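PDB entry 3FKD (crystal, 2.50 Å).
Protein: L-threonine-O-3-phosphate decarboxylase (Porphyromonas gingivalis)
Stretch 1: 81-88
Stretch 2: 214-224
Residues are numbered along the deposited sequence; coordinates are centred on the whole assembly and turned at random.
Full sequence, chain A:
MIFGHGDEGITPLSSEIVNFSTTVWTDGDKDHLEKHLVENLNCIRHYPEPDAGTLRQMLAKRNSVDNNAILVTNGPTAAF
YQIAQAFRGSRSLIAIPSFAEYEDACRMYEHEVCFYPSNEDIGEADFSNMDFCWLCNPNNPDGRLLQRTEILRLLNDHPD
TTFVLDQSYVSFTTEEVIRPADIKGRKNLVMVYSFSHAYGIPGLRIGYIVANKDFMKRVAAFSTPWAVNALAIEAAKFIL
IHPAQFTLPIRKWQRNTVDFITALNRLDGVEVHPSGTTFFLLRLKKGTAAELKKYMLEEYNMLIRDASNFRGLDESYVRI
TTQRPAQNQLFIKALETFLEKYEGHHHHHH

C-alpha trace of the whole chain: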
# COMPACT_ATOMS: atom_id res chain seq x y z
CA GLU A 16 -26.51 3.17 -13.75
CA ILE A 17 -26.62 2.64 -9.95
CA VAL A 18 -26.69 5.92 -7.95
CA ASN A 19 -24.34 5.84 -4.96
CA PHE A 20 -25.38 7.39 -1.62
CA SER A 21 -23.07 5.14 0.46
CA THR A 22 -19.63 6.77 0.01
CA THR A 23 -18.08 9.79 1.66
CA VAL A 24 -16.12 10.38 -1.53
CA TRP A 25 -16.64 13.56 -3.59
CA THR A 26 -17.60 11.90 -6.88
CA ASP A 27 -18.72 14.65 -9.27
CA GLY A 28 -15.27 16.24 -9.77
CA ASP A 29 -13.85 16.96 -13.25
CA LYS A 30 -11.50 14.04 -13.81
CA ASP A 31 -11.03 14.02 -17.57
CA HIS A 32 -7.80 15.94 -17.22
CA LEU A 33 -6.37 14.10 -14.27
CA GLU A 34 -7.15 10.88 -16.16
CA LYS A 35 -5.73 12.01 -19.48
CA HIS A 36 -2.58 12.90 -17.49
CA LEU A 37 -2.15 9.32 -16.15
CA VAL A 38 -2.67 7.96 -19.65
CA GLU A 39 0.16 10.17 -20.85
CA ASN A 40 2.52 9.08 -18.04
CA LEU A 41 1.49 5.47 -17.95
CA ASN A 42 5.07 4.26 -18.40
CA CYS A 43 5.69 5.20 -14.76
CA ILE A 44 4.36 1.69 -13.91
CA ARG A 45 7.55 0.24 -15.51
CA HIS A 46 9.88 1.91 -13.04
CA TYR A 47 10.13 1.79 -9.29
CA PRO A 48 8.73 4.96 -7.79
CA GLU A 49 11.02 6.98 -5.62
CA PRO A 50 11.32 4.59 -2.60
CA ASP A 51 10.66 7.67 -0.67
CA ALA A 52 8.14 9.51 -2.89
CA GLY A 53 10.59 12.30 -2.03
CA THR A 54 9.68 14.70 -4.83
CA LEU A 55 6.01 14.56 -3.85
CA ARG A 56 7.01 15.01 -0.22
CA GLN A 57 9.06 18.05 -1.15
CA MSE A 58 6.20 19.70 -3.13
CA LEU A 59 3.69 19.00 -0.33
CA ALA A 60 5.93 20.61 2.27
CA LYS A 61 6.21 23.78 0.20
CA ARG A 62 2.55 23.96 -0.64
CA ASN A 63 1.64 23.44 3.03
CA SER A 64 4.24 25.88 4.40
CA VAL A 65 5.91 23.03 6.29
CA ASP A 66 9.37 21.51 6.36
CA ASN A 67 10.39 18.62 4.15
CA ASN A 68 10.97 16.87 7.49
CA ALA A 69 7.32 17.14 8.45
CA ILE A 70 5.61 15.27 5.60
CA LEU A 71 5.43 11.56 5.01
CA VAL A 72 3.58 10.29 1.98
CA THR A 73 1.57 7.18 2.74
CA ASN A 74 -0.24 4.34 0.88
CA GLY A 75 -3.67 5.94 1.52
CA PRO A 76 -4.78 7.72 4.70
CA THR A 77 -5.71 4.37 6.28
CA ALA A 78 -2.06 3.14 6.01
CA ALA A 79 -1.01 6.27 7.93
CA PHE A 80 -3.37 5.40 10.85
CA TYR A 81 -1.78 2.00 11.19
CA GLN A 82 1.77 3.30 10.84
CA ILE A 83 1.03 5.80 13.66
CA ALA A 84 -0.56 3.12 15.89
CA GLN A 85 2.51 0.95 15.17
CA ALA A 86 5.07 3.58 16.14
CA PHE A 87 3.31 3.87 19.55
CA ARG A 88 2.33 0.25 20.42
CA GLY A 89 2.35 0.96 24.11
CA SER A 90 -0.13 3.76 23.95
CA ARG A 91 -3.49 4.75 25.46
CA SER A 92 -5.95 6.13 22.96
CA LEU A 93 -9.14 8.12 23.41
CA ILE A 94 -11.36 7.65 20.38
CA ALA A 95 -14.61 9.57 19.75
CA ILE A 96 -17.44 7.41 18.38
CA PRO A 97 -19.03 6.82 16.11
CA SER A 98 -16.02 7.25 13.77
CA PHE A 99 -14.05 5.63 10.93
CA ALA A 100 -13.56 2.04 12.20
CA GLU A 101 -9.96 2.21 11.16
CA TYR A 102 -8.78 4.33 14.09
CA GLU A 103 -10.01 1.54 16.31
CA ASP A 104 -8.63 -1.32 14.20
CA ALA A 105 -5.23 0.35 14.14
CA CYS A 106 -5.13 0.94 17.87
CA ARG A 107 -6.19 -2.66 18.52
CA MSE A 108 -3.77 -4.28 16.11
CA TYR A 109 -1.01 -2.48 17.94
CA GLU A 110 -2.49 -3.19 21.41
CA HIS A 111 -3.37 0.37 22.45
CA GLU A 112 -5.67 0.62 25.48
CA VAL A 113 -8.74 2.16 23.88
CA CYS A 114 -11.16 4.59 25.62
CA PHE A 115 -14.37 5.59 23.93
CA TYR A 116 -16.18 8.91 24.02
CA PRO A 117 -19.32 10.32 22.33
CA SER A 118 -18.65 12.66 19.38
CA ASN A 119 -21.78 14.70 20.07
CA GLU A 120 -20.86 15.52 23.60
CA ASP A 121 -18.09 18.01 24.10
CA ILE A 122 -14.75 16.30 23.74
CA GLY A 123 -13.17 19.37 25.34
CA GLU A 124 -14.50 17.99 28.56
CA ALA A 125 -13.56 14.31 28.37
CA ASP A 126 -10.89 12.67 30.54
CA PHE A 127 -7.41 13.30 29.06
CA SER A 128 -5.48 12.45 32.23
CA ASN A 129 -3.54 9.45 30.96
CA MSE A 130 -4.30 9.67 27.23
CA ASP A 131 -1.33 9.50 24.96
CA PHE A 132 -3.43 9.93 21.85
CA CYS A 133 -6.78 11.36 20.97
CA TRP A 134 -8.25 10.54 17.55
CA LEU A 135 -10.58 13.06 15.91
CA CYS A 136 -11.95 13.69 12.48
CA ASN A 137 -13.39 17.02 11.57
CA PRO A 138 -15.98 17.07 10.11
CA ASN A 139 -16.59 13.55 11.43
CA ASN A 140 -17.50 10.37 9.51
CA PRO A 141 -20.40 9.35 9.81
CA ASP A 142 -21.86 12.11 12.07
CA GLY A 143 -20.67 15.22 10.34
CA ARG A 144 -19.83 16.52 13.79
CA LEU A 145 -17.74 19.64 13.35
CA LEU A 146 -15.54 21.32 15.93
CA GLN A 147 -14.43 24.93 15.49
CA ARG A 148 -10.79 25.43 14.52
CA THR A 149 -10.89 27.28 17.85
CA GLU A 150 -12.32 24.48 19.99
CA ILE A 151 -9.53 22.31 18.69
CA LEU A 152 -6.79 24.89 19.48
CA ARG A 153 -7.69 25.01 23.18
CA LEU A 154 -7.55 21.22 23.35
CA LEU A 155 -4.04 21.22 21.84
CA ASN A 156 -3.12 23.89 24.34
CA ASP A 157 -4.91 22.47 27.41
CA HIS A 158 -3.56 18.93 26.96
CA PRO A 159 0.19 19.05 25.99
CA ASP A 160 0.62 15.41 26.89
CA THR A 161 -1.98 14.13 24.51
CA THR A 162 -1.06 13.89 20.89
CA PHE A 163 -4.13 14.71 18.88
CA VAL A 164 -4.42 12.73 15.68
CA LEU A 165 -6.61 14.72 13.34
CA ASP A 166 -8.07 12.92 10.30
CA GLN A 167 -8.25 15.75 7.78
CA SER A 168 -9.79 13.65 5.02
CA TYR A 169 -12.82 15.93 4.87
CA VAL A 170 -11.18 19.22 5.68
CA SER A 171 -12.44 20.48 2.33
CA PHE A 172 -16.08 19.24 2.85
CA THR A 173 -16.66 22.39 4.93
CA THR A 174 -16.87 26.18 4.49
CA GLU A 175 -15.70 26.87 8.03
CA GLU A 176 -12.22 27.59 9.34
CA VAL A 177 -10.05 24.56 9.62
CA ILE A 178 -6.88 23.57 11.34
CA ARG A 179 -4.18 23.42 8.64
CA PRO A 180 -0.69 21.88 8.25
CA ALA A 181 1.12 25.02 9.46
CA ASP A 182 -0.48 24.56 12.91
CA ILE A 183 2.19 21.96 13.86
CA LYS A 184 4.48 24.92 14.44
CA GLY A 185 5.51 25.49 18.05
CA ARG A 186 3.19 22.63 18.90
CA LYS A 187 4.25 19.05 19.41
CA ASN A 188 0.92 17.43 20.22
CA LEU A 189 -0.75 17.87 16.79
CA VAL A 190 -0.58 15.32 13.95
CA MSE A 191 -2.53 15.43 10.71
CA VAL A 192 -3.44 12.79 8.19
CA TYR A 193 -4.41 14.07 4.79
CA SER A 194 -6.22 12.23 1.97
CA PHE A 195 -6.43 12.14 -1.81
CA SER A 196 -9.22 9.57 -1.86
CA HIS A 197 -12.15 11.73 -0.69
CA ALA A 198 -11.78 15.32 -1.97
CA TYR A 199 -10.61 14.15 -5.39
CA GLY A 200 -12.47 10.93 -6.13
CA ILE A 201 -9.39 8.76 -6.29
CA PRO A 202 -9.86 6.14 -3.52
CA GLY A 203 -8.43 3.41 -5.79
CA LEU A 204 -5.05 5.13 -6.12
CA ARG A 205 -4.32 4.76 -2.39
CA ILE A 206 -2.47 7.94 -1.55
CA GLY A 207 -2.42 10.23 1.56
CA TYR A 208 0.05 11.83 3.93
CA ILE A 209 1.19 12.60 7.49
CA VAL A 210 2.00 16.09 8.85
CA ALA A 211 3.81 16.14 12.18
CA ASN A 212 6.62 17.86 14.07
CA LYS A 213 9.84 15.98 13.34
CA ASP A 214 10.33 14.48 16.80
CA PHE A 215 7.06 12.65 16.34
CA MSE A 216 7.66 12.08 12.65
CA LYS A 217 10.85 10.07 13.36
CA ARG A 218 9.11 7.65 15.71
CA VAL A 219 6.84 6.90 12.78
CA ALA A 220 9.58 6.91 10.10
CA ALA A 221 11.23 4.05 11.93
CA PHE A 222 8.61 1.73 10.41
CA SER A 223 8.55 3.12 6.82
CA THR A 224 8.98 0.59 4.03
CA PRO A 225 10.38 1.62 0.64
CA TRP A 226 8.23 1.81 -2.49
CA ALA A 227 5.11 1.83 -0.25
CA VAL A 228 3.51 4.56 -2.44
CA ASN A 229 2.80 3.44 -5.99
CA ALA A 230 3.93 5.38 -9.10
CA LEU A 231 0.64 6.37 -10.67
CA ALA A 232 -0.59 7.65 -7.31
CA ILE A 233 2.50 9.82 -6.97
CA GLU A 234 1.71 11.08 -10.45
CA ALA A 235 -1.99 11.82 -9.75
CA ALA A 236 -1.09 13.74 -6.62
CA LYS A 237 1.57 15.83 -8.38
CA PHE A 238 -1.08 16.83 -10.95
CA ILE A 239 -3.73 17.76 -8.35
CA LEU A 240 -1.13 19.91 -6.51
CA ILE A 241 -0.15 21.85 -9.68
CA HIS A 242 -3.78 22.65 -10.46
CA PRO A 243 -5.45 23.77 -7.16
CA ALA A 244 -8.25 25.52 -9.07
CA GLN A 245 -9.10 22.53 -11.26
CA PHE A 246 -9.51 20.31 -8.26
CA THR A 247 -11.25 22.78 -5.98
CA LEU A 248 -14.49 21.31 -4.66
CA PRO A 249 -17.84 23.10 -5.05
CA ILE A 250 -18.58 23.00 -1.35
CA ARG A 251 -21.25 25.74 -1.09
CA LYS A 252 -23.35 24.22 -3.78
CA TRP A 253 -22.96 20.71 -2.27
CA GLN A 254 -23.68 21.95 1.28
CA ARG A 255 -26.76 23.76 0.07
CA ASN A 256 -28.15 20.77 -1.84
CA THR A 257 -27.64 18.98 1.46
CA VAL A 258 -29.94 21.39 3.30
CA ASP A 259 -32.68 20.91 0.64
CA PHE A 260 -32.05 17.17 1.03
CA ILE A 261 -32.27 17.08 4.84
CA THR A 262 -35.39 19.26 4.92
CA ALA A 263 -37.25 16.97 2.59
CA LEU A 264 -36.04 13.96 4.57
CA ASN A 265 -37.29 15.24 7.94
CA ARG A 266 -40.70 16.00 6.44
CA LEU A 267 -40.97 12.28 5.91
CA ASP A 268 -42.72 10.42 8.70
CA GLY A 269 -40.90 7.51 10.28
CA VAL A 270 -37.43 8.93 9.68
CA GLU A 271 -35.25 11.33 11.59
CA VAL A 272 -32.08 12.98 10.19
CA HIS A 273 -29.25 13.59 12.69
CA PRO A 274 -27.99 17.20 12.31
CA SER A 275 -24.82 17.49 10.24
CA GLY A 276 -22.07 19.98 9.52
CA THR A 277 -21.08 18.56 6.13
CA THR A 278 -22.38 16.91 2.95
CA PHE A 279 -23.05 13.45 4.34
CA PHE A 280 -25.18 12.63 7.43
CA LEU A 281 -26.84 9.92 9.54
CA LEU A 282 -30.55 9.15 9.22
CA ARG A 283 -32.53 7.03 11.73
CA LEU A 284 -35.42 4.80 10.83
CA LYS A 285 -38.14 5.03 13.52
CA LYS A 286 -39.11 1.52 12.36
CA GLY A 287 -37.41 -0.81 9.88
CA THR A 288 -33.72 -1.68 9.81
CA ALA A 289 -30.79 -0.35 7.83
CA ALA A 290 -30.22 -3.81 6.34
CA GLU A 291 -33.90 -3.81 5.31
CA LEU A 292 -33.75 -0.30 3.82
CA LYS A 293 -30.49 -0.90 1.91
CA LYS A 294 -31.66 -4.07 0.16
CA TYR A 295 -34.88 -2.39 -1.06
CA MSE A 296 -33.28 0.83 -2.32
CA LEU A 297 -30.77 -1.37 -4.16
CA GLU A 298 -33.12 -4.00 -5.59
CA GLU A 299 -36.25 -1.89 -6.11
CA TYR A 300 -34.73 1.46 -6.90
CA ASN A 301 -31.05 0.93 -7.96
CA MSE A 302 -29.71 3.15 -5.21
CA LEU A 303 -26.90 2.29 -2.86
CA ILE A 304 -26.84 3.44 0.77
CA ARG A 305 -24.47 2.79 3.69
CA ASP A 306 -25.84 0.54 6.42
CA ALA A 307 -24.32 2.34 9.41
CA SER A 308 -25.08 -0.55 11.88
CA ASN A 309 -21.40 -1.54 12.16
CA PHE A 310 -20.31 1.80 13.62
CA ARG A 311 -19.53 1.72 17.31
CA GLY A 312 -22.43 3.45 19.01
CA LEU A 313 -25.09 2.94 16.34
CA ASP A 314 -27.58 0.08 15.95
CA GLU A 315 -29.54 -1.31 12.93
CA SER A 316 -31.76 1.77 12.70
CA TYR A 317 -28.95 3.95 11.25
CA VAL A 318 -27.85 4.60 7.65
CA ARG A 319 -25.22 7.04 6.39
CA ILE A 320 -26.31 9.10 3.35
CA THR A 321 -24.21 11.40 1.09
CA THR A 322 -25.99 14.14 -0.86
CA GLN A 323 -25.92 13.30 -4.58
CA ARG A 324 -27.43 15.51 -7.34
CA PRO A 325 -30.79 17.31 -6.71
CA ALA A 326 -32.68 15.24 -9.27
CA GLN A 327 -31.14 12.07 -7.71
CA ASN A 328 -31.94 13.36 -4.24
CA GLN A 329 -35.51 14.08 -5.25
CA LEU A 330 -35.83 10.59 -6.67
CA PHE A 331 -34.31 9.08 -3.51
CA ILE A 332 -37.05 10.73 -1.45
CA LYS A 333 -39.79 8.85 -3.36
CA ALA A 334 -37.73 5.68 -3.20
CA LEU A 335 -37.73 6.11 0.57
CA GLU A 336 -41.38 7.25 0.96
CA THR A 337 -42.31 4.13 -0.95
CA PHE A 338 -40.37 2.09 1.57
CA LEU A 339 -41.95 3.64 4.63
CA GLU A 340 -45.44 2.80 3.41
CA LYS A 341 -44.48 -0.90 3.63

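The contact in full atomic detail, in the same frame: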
# COMPACT_ATOMS: atom_id res chain seq x y z
N TYR A 81 -2.50 3.18 10.80
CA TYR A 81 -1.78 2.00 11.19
C TYR A 81 -0.28 2.27 11.45
O TYR A 81 0.30 1.76 12.42
CB TYR A 81 -1.96 1.00 10.07
CG TYR A 81 -3.28 0.29 10.13
CD1 TYR A 81 -3.44 -0.87 10.90
CD2 TYR A 81 -4.37 0.78 9.45
CE1 TYR A 81 -4.66 -1.52 10.97
CE2 TYR A 81 -5.58 0.12 9.49
CZ TYR A 81 -5.71 -1.03 10.26
OH TYR A 81 -6.92 -1.67 10.30
N GLN A 82 0.37 3.03 10.57
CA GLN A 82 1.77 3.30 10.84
C GLN A 82 1.96 4.12 12.13
O GLN A 82 3.00 3.99 12.79
CB GLN A 82 2.45 3.99 9.66
CG GLN A 82 3.88 3.45 9.42
CD GLN A 82 4.73 4.38 8.58
OE1 GLN A 82 4.39 4.72 7.44
NE2 GLN A 82 5.86 4.80 9.13
N ILE A 83 0.98 4.96 12.45
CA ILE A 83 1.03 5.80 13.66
C ILE A 83 0.79 4.94 14.93
O ILE A 83 1.55 5.02 15.89
CB ILE A 83 -0.03 6.93 13.60
CG1 ILE A 83 0.32 7.99 12.54
CG2 ILE A 83 -0.24 7.58 14.97
CD1 ILE A 83 -0.71 9.13 12.48
N ALA A 84 -0.27 4.15 14.90
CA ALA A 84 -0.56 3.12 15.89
C ALA A 84 0.66 2.27 16.16
O ALA A 84 1.04 2.11 17.32
CB ALA A 84 -1.69 2.24 15.44
N GLN A 85 1.28 1.76 15.09
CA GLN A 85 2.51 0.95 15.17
C GLN A 85 3.63 1.63 15.95
O GLN A 85 4.17 1.05 16.95
CB GLN A 85 3.00 0.50 13.79
CG GLN A 85 3.93 -0.71 13.84
CD GLN A 85 4.52 -1.09 12.47
OE1 GLN A 85 4.26 -0.44 11.46
NE2 GLN A 85 5.34 -2.13 12.45
N ALA A 86 3.99 2.83 15.51
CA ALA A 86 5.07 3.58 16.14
C ALA A 86 4.87 3.78 17.66
O ALA A 86 5.81 4.10 18.38
CB ALA A 86 5.27 4.92 15.45
N PHE A 87 3.63 3.60 18.15
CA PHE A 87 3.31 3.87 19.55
C PHE A 87 2.52 2.73 20.22
O PHE A 87 1.61 2.98 21.02
CB PHE A 87 2.61 5.23 19.68
CG PHE A 87 3.48 6.38 19.27
CD1 PHE A 87 3.60 6.74 17.95
CD2 PHE A 87 4.25 7.05 20.21
CE1 PHE A 87 4.44 7.75 17.57
CE2 PHE A 87 5.10 8.07 19.82
CZ PHE A 87 5.18 8.42 18.51
N ARG A 88 2.92 1.49 19.90
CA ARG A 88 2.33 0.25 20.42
C ARG A 88 1.97 0.26 21.90
O ARG A 88 0.96 -0.32 22.31
CB ARG A 88 3.25 -0.94 20.17
CG ARG A 88 2.94 -2.15 21.03
CD ARG A 88 3.42 -3.40 20.33
NE ARG A 88 2.94 -4.66 20.89
CZ ARG A 88 3.56 -5.84 20.72
NH1 ARG A 88 4.69 -5.90 20.03
NH2 ARG A 88 3.08 -6.97 21.25
N ASP A 214 10.14 15.43 15.73
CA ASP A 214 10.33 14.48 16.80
C ASP A 214 9.32 13.34 16.67
O ASP A 214 9.68 12.17 16.71
CB ASP A 214 10.15 15.15 18.15
CG ASP A 214 11.45 15.64 18.74
OD1 ASP A 214 11.42 16.76 19.31
OD2 ASP A 214 12.49 14.92 18.65
N PHE A 215 8.05 13.68 16.51
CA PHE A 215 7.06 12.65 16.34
C PHE A 215 7.35 11.90 15.05
O PHE A 215 7.51 10.68 15.03
CB PHE A 215 5.64 13.24 16.34
CG PHE A 215 4.56 12.25 15.97
CD1 PHE A 215 3.89 11.56 16.94
CD2 PHE A 215 4.24 12.02 14.65
CE1 PHE A 215 2.91 10.68 16.62
CE2 PHE A 215 3.27 11.12 14.32
CZ PHE A 215 2.60 10.45 15.31
N MSE A 216 7.43 12.66 13.97
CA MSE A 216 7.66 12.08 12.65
C MSE A 216 8.73 10.98 12.58
O MSE A 216 8.62 10.07 11.75
CB MSE A 216 7.99 13.17 11.64
CG MSE A 216 7.89 12.62 10.25
SE MSE A 216 6.05 12.04 9.90
CE MSE A 216 5.43 13.68 9.16
N LYS A 217 9.77 11.07 13.41
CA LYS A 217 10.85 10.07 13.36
C LYS A 217 10.51 8.80 14.16
O LYS A 217 11.05 7.74 13.86
CB LYS A 217 12.22 10.66 13.76
CG LYS A 217 12.98 11.38 12.60
CD LYS A 217 14.47 10.95 12.54
CE LYS A 217 15.44 12.08 12.13
NZ LYS A 217 16.74 12.04 12.96
N ARG A 218 9.64 8.89 15.16
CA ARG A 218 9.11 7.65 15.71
C ARG A 218 8.32 6.93 14.62
O ARG A 218 8.37 5.71 14.54
CB ARG A 218 8.25 7.87 16.94
CG ARG A 218 9.03 8.24 18.17
CD ARG A 218 9.78 7.06 18.81
NE ARG A 218 8.93 5.98 19.34
CZ ARG A 218 8.20 6.05 20.45
NH1 ARG A 218 8.19 7.15 21.20
NH2 ARG A 218 7.48 5.00 20.84
N VAL A 219 7.61 7.65 13.78
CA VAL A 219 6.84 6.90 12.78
C VAL A 219 7.67 6.45 11.59
O VAL A 219 7.43 5.38 11.05
CB VAL A 219 5.42 7.51 12.43
CG1 VAL A 219 5.31 8.94 12.87
CG2 VAL A 219 5.05 7.32 10.96
N ALA A 220 8.72 7.20 11.26
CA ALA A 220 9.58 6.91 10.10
C ALA A 220 10.32 5.59 10.32
O ALA A 220 10.71 4.89 9.38
CB ALA A 220 10.53 8.03 9.85
N ALA A 221 10.47 5.23 11.59
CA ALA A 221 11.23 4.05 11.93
C ALA A 221 10.57 2.76 11.42
O ALA A 221 11.20 1.70 11.34
CB ALA A 221 11.47 4.01 13.42
N PHE A 222 9.31 2.86 11.03
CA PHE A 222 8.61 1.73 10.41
C PHE A 222 8.19 1.94 8.95
O PHE A 222 7.29 1.23 8.49
CB PHE A 222 7.36 1.39 11.23
CG PHE A 222 7.66 1.01 12.63
CD1 PHE A 222 7.86 -0.33 12.97
CD2 PHE A 222 7.76 1.98 13.63
CE1 PHE A 222 8.13 -0.70 14.28
CE2 PHE A 222 8.05 1.62 14.96
CZ PHE A 222 8.24 0.28 15.28
N SER A 223 8.83 2.88 8.24
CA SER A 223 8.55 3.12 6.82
C SER A 223 9.21 2.04 5.99
O SER A 223 10.35 1.65 6.25
CB SER A 223 9.03 4.51 6.34
OG SER A 223 8.40 5.59 7.02
N THR A 224 8.50 1.60 4.96
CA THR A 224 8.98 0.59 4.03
C THR A 224 9.10 1.21 2.67
O THR A 224 8.25 1.98 2.29
CB THR A 224 8.02 -0.64 4.03
OG1 THR A 224 6.85 -0.39 3.25
CG2 THR A 224 7.56 -0.98 5.48

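The most unusual feature of this contact is the amide of Gln 82, which reaches across to the C-terminal part of the second helix and the turn that follows. Its NE2 lies only 2.5 Å from Val 219 O, yet the N-H...O angle of 121° makes this a weak hydrogen bond despite the short distance. A second weak bond, 3.4 Å long, runs from Gln 82 NE2 to Ser 223 OG. Val 219 O lies just before the type I turn from Ala 220 to Ser 223, and Ser 223 closes it; both acceptors lie within reach of one amide. Val 219 O also accepts the backbone bond from Phe 222 N at 3.1 Å.

The two helices cross nearly at right angles (94°), their axes approaching to 8.7 Å. The closest backbone approach is between Ala 86 and Val 219: Ala 86 CA is 5.0 Å from Val 219 CA. The small side chain of Ala 86 fits here, with Ala 86 CB 4.0 Å from Val 219 CB.

The CA-to-CB bond of Phe 222 points toward the first stretch. The aliphatic part of Gln 85 covers one face of its ring, with CG 4.2 Å from the ring centroid in a CH-pi contact, while Ala 86 CB approaches Phe 222 CD2 at 4.3 Å.

Beyond the helix end, Phe 87 extends its ring to Phe 215. The planes are nearly parallel, at 7°, but slid apart with centroids separated by 5.2 Å; the rings barely overlap, and their closest atoms are Phe 87 CE1 and Phe 215 CE1, at 3.4 Å. Ile 83 CG2 adds an apolar contact at the edge of the Phe 215 ring, 4.1 Å from Phe 215 CZ. Arg 218, itself exposed, also meets Phe 87: Phe 87 CE2 lies over one face of its guanidinium, and Arg 218 NH2 is 3.1 Å from Ala 86 O. Together the stretches bury 590 Å².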